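Local coordinates for cellulosomal scaffoldin adaptor protein B (Acetivibrio cellulolyticus, PDB 4UYP) that carries a calcium-binding type I dockerin domain that docks onto a cohesin of the anchoring scaffoldin ScaC, helping attach the cellulosome to the cell surface, at residues 12-15 against 16-19. The protein carries 2 engineered substitutions. Numbering follows the deposited sequence.
Sequences SVRS and IDAV. Engineered in segment 12-15: S15 (natural residue Ile). Engineered in segment 16-19: I16 (natural residue Asn). With CA (calcium ion), chain L.
D17 reaches back from the first turn of helix 15-26 to R14 and to a calcium ion. Its CB lies 3.3 Å from R14 O. CG is anti to the carbonyl carbon of D17 (chi1 -68°), which turns the carboxylate toward R14 N and the ion. CG of D17 lies 2.8 Å from the calcium ion. There both oxygens bind the calcium, OD2 of D17 at 2.4 Å from the ion and OD1 of D17 at 2.6 Å. OD2 has a second task. It accepts the backbone N-H of R14 on its anti lone pair, 2.8 Å from R14 N to D17 OD2, with a bent N-H...O angle of 146°. OD1 also has a hydrogen bond elsewhere in the structure. The metal and these bonds together fix the rotation of the carboxylate. S12 joins the same ion through its backbone O, and a water completes the local share of ligands. D6, D8 and N10 supply the rest.

The backbone returns the grip. D17 N donates to R14 O at 2.9 Å. One residue on, S15 O receives a bond from V19 N at 3.3 Å and a weak one from A18 N. The R14 side chain bends at chi2 and chi3; its NE stays 6.6 Å from D17 OD2, too far for a salt bridge. The CB atoms of the engineered residues S15 and I16 point away from the turn; the S15 side chain touches V61 of helix 51-61, and that of I16 touches D8. The side chains of V13 and A18 touch V57 of helix 51-61, joining the loop and the start of helix 15-26 to the helix that follows the second calcium loop. A bidentate aspartate at the start of the exiting helix, with a backbone carbonyl and a water as co-ligands, marks the EF-hand-like calcium loop of type I dockerins.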
loop_
_atom_site.group_PDB
_atom_site.type_symbol
_atom_site.label_atom_id
_atom_site.label_comp_id
_atom_site.label_asym_id
_atom_site.label_seq_id
_atom_site.Cartn_x
_atom_site.Cartn_y
_atom_site.Cartn_z
ATOM N N SER B 12 -16.144 1.398 28.771
ATOM C CA SER B 12 -15.851 0.089 29.187
ATOM C C SER B 12 -14.949 -0.577 28.135
ATOM O O SER B 12 -15.240 -0.344 26.968
ATOM C CB SER B 12 -17.171 -0.635 29.163
ATOM O OG SER B 12 -17.101 -1.902 29.698
ATOM N N VAL B 13 -13.978 -1.393 28.543
ATOM C CA VAL B 13 -13.183 -2.157 27.577
ATOM C C VAL B 13 -13.850 -3.510 27.429
ATOM O O VAL B 13 -14.014 -4.295 28.358
ATOM C CB VAL B 13 -11.758 -2.321 28.097
ATOM C CG1 VAL B 13 -10.921 -2.987 27.001
ATOM C CG2 VAL B 13 -11.170 -0.922 28.377
ATOM N N ARG B 14 -14.253 -3.805 26.174
ATOM C CA ARG B 14 -15.142 -4.934 25.873
ATOM C C ARG B 14 -14.633 -5.628 24.632
ATOM O O ARG B 14 -13.851 -5.099 23.883
ATOM C CB ARG B 14 -16.560 -4.462 25.568
ATOM C CG ARG B 14 -17.132 -3.557 26.641
ATOM C CD ARG B 14 -17.252 -4.441 27.866
ATOM N NE ARG B 14 -18.439 -5.246 27.946
ATOM C CZ ARG B 14 -19.730 -4.798 28.082
ATOM N NH1 ARG B 14 -19.984 -3.481 28.194
ATOM N NH2 ARG B 14 -20.796 -5.669 28.106
ATOM N N SER B 15 -15.187 -6.803 24.403
ATOM C CA SER B 15 -14.761 -7.604 23.208
ATOM C C SER B 15 -14.808 -6.817 21.923
ATOM O O SER B 15 -13.939 -6.921 20.996
ATOM C CB SER B 15 -15.581 -8.857 23.070
ATOM O OG SER B 15 -15.294 -9.736 24.152
ATOM N N ILE B 16 -15.903 -6.039 21.777
ATOM C CA ILE B 16 -16.101 -5.314 20.515
ATOM C C ILE B 16 -15.006 -4.301 20.249
ATOM O O ILE B 16 -14.685 -3.987 19.118
ATOM C CB ILE B 16 -17.511 -4.697 20.445
ATOM C CG1 ILE B 16 -17.939 -4.334 18.992
ATOM C CG2 ILE B 16 -17.610 -3.464 21.351
ATOM C CD1 ILE B 16 -18.157 -5.589 18.086
ATOM N N ASP B 17 -14.414 -3.710 21.343
ATOM C CA ASP B 17 -13.309 -2.769 21.136
ATOM C C ASP B 17 -12.176 -3.421 20.341
ATOM O O ASP B 17 -11.582 -2.756 19.524
ATOM C CB ASP B 17 -12.820 -2.225 22.520
ATOM C CG ASP B 17 -13.858 -1.308 23.219
ATOM O OD1 ASP B 17 -14.300 -0.279 22.652
ATOM O OD2 ASP B 17 -14.205 -1.601 24.401
ATOM N N ALA B 18 -11.875 -4.695 20.624
ATOM C CA ALA B 18 -10.752 -5.314 19.915
ATOM C C ALA B 18 -11.183 -5.579 18.476
ATOM O O ALA B 18 -10.331 -5.573 17.587
ATOM C CB ALA B 18 -10.396 -6.665 20.619
ATOM N N VAL B 19 -12.479 -5.904 18.248
ATOM C CA VAL B 19 -12.971 -6.045 16.864
ATOM C C VAL B 19 -12.798 -4.753 16.076
ATOM O O VAL B 19 -12.369 -4.756 14.887
ATOM C CB VAL B 19 -14.396 -6.474 16.880
ATOM C CG1 VAL B 19 -14.916 -6.580 15.422
ATOM C CG2 VAL B 19 -14.609 -7.862 17.520
HETATM CA CA CA L . -15.750 0.190 24.735
HETATM O O HOH W 1 -17.357 -1.378 23.866
#